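Local atomic coordinates of putative periplasmic protein ydgH (Salmonella enterica subsp. enterica serovar Typhimurium, PDB entry 4EVU), a protein that is of unknown molecular function but is a putative periplasmic, possibly secreted effector, protein, represented here by its C-terminal DUF1471 (YdgH/BhsA/McbA-like) domain. Residues K5-K11 and A48-I53. Sequence-based numbering, arbitrary orientation.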
ATOM      1  N   LYS B   5       7.320 -18.475  -0.328  1.00 42.66           N
ATOM      2  CA  LYS B   5       7.958 -17.134  -0.194  1.00 41.75           C
ATOM      3  C   LYS B   5       7.330 -16.330   0.951  1.00 38.02           C
ATOM      4  O   LYS B   5       6.508 -16.853   1.700  1.00 37.10           O
ATOM      5  CB  LYS B   5       7.862 -16.371  -1.519  1.00 43.55           C
ATOM      6  CG  LYS B   5       6.462 -15.988  -1.966  1.00 47.58           C
ATOM      7  CD  LYS B   5       6.484 -15.534  -3.440  1.00 52.21           C
ATOM      8  CE  LYS B   5       5.096 -15.105  -3.949  1.00 54.39           C
ATOM      9  NZ  LYS B   5       5.057 -14.911  -5.436  1.00 54.99           N
ATOM     10  N   VAL B   6       7.724 -15.065   1.075  1.00 33.06           N
ATOM     11  CA  VAL B   6       7.245 -14.196   2.170  1.00 29.55           C
ATOM     12  C   VAL B   6       5.862 -13.672   1.815  1.00 27.63           C
ATOM     13  O   VAL B   6       5.639 -13.202   0.689  1.00 28.90           O
ATOM     14  CB  VAL B   6       8.209 -13.025   2.424  1.00 29.39           C
ATOM     15  CG1 VAL B   6       7.625 -12.056   3.448  1.00 28.29           C
ATOM     16  CG2 VAL B   6       9.591 -13.563   2.882  1.00 28.69           C
ATOM     17  N   GLU B   7       4.928 -13.800   2.746  1.00 23.04           N
ATOM     18  CA  GLU B   7       3.543 -13.421   2.483  1.00 22.67           C
ATOM     19  C   GLU B   7       3.057 -12.322   3.435  1.00 20.07           C
ATOM     20  O   GLU B   7       3.405 -12.262   4.616  1.00 17.74           O
ATOM     21  CB  GLU B   7       2.611 -14.628   2.634  1.00 24.15           C
ATOM     22  CG  GLU B   7       2.813 -15.792   1.682  1.00 28.57           C
ATOM     23  CD  GLU B   7       2.238 -17.091   2.257  1.00 33.46           C
ATOM     24  OE1 GLU B   7       1.120 -17.074   2.834  1.00 36.78           O
ATOM     25  OE2 GLU B   7       2.919 -18.134   2.162  1.00 39.08           O
ATOM     26  N   GLU B   8       2.248 -11.439   2.887  1.00 18.36           N
ATOM     27  CA  GLU B   8       1.582 -10.420   3.656  1.00 16.65           C
ATOM     28  C   GLU B   8       0.357 -11.024   4.362  1.00 16.42           C
ATOM     29  O   GLU B   8      -0.421 -11.754   3.738  1.00 18.91           O
ATOM     30  CB  GLU B   8       1.080  -9.282   2.734  1.00 18.15           C
ATOM     31  CG  GLU B   8       0.544  -8.100   3.539  1.00 18.84           C
ATOM     32  CD  GLU B   8       0.021  -6.944   2.713  1.00 20.21           C
ATOM     33  OE1 GLU B   8      -0.361  -7.123   1.529  1.00 23.95           O
ATOM     34  OE2 GLU B   8      -0.044  -5.839   3.300  1.00 20.58           O
ATOM     35  N   LEU B   9       0.180 -10.698   5.641  1.00 14.78           N
ATOM     36  CA  LEU B   9      -0.989 -11.116   6.403  1.00 14.45           C
ATOM     37  C   LEU B   9      -2.011 -10.013   6.500  1.00 13.68           C
ATOM     38  O   LEU B   9      -1.654  -8.818   6.544  1.00 15.26           O
ATOM     39  CB  LEU B   9      -0.595 -11.412   7.849  1.00 14.73           C
ATOM     40  CG  LEU B   9       0.427 -12.493   8.063  1.00 16.90           C
ATOM     41  CD1 LEU B   9       0.914 -12.444   9.498  1.00 20.31           C
ATOM     42  CD2 LEU B   9      -0.150 -13.851   7.716  1.00 21.30           C
ATOM     43  N   ASN B  10      -3.271 -10.389   6.589  1.00 13.30           N
ATOM     44  CA  ASN B  10      -4.306  -9.439   6.911  1.00 13.23           C
ATOM     45  C   ASN B  10      -4.439  -9.263   8.435  1.00 13.72           C
ATOM     46  O   ASN B  10      -3.811  -9.987   9.209  1.00 14.58           O
ATOM     47  CB  ASN B  10      -5.624  -9.784   6.221  1.00 13.13           C
ATOM     48  CG  ASN B  10      -6.239 -11.039   6.702  1.00 13.71           C
ATOM     49  OD1 ASN B  10      -6.057 -11.462   7.833  1.00 15.02           O
ATOM     50  ND2 ASN B  10      -6.980 -11.679   5.806  1.00 15.37           N
ATOM     51  N   LYS B  11      -5.229  -8.285   8.850  1.00 14.58           N
ATOM     52  CA  LYS B  11      -5.350  -7.931  10.255  1.00 15.74           C
ATOM     53  C   LYS B  11      -5.789  -9.121  11.119  1.00 14.68           C
ATOM     54  O   LYS B  11      -5.254  -9.308  12.221  1.00 16.11           O
ATOM     55  CB  LYS B  11      -6.316  -6.749  10.411  1.00 17.82           C
ATOM     56  CG  LYS B  11      -6.648  -6.323  11.825  1.00 25.07           C
ATOM     57  CD  LYS B  11      -7.731  -5.217  11.850  1.00 31.62           C
ATOM     58  CE  LYS B  11      -8.096  -4.756  13.301  1.00 35.38           C
ATOM     59  NZ  LYS B  11      -9.330  -3.863  13.393  1.00 38.26           N
ATOM     60  N   ALA B  48      11.892 -13.759   8.298  1.00 16.94           N
ATOM     61  CA  ALA B  48      10.454 -13.855   8.504  1.00 16.30           C
ATOM     62  C   ALA B  48       9.864 -14.603   7.329  1.00 17.05           C
ATOM     63  O   ALA B  48      10.386 -14.515   6.207  1.00 19.63           O
ATOM     64  CB  ALA B  48       9.823 -12.458   8.578  1.00 17.91           C
ATOM     65  N   LYS B  49       8.783 -15.320   7.601  1.00 16.95           N
ATOM     66  CA  LYS B  49       7.943 -15.925   6.567  1.00 19.13           C
ATOM     67  C   LYS B  49       6.712 -15.063   6.252  1.00 17.35           C
ATOM     68  O   LYS B  49       6.144 -15.189   5.168  1.00 18.91           O
ATOM     69  CB  LYS B  49       7.510 -17.324   7.020  1.00 20.60           C
ATOM     70  CG  LYS B  49       8.666 -18.298   7.265  1.00 26.99           C
ATOM     71  CD  LYS B  49       9.120 -18.971   5.994  1.00 32.91           C
ATOM     72  CE  LYS B  49       9.746 -20.351   6.250  1.00 35.47           C
ATOM     73  NZ  LYS B  49      10.223 -21.034   5.000  1.00 36.38           N
ATOM     74  N   TYR B  50       6.321 -14.165   7.160  1.00 15.89           N
ATOM     75  CA  TYR B  50       5.137 -13.342   6.990  1.00 14.54           C
ATOM     76  C   TYR B  50       5.423 -11.963   7.547  1.00 12.76           C
ATOM     77  O   TYR B  50       6.261 -11.818   8.441  1.00 12.81           O
ATOM     78  CB  TYR B  50       3.916 -13.884   7.730  1.00 15.15           C
ATOM     79  CG  TYR B  50       3.663 -15.336   7.483  1.00 19.51           C
ATOM     80  CD1 TYR B  50       2.990 -15.752   6.339  1.00 24.00           C
ATOM     81  CD2 TYR B  50       4.181 -16.299   8.329  1.00 23.13           C
ATOM     82  CE1 TYR B  50       2.787 -17.117   6.076  1.00 26.57           C
ATOM     83  CE2 TYR B  50       3.996 -17.633   8.086  1.00 28.27           C
ATOM     84  CZ  TYR B  50       3.312 -18.052   6.968  1.00 28.40           C
ATOM     85  OH  TYR B  50       3.154 -19.435   6.785  1.00 34.53           O
ATOM     86  N   TYR B  51       4.676 -10.975   7.061  1.00 12.98           N
ATOM     87  CA  TYR B  51       4.693  -9.647   7.656  1.00 12.08           C
ATOM     88  C   TYR B  51       3.287  -9.058   7.674  1.00 12.44           C
ATOM     89  O   TYR B  51       2.436  -9.468   6.908  1.00 13.32           O
ATOM     90  CB  TYR B  51       5.678  -8.706   6.932  1.00 13.13           C
ATOM     91  CG  TYR B  51       5.263  -8.393   5.533  1.00 15.44           C
ATOM     92  CD1 TYR B  51       4.430  -7.333   5.252  1.00 15.54           C
ATOM     93  CD2 TYR B  51       5.716  -9.176   4.477  1.00 15.03           C
ATOM     94  CE1 TYR B  51       4.036  -7.030   3.947  1.00 16.48           C
ATOM     95  CE2 TYR B  51       5.310  -8.885   3.176  1.00 16.47           C
ATOM     96  CZ  TYR B  51       4.482  -7.800   2.924  1.00 16.34           C
ATOM     97  OH  TYR B  51       4.079  -7.536   1.632  1.00 19.53           O
ATOM     98  N   HIS B  52       3.091  -8.063   8.529  1.00 11.77           N
ATOM     99  CA  HIS B  52       1.851  -7.325   8.597  1.00 12.48           C
ATOM    100  C   HIS B  52       2.184  -5.856   8.789  1.00 10.67           C
ATOM    101  O   HIS B  52       2.870  -5.471   9.739  1.00 11.41           O
ATOM    102  CB  HIS B  52       0.966  -7.786   9.750  1.00 12.26           C
ATOM    103  CG  HIS B  52      -0.291  -7.019   9.867  1.00 13.46           C
ATOM    104  ND1 HIS B  52      -1.258  -7.011   8.886  1.00 14.21           N
ATOM    105  CD2 HIS B  52      -0.697  -6.150  10.815  1.00 14.17           C
ATOM    106  CE1 HIS B  52      -2.216  -6.171   9.247  1.00 15.34           C
ATOM    107  NE2 HIS B  52      -1.910  -5.656  10.421  1.00 17.75           N
ATOM    108  N   ILE B  53       1.750  -5.023   7.825  1.00 11.56           N
ATOM    109  CA  ILE B  53       1.993  -3.599   7.906  1.00 13.15           C
ATOM    110  C   ILE B  53       1.199  -2.994   9.068  1.00 11.27           C
ATOM    111  O   ILE B  53       0.011  -3.216   9.199  1.00 14.32           O
ATOM    112  CB  ILE B  53       1.690  -2.868   6.549  1.00 14.56           C
ATOM    113  CG1 ILE B  53       2.622  -3.415   5.393  1.00 18.81           C
ATOM    114  CG2 ILE B  53       1.762  -1.340   6.726  1.00 14.51           C
ATOM    115  CD1 ILE B  53       2.675  -2.686   4.108  1.00 23.92           C
TER
HETATM  116  O   HOH W   1       5.480 -17.529   3.782  1.00 45.41           O
HETATM  117  O   HOH W   2      -0.220  -6.010   5.985  1.00 21.21           O
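The short strand 7-8, outermost in the mixed sheet of this chain, pairs in parallel with strand 50-57. Three backbone hydrogen bonds set the register: Glu-7 N to Lys-49 O (3.0 Å), Tyr-51 N to Glu-7 O (3.0 Å) and Leu-9 N to Tyr-51 O (2.9 Å). The next link comes from a side chain: His-52 ND1 donates to Leu-9 O at 3.0 Å. Water 2 bridges Glu-8 OE2, Leu-9 O and Ile-53 N where the backbones part. Glu-8 OE2 also accepts from Met-32 N of the second subunit, so this end lies at the dimer contact. Glu-8 and Tyr-51 share one face of the sheet. There Glu-8 CA sits over the Tyr-51 ring, 4.1 Å from its centroid, as a CH-pi contact. Val-6 CG1 meets the ring edge at Tyr-51 CD2 (3.6 Å), and both side chains pack on helix 32-45. On the other face, Tyr-50 lies beside Glu-7, and Tyr-50 CB touches Leu-9 CD1 at 3.8 Å. Asn-10 N-caps helix 11-15, and its OD1 hydrogen-bonds Thr-13 OG1. Lys-49 and Tyr-50 form a classic beta bulge opposite Tyr-71. The pairing completes the 1-3-4-2 strand order of this alpha+beta DUF1471 domain.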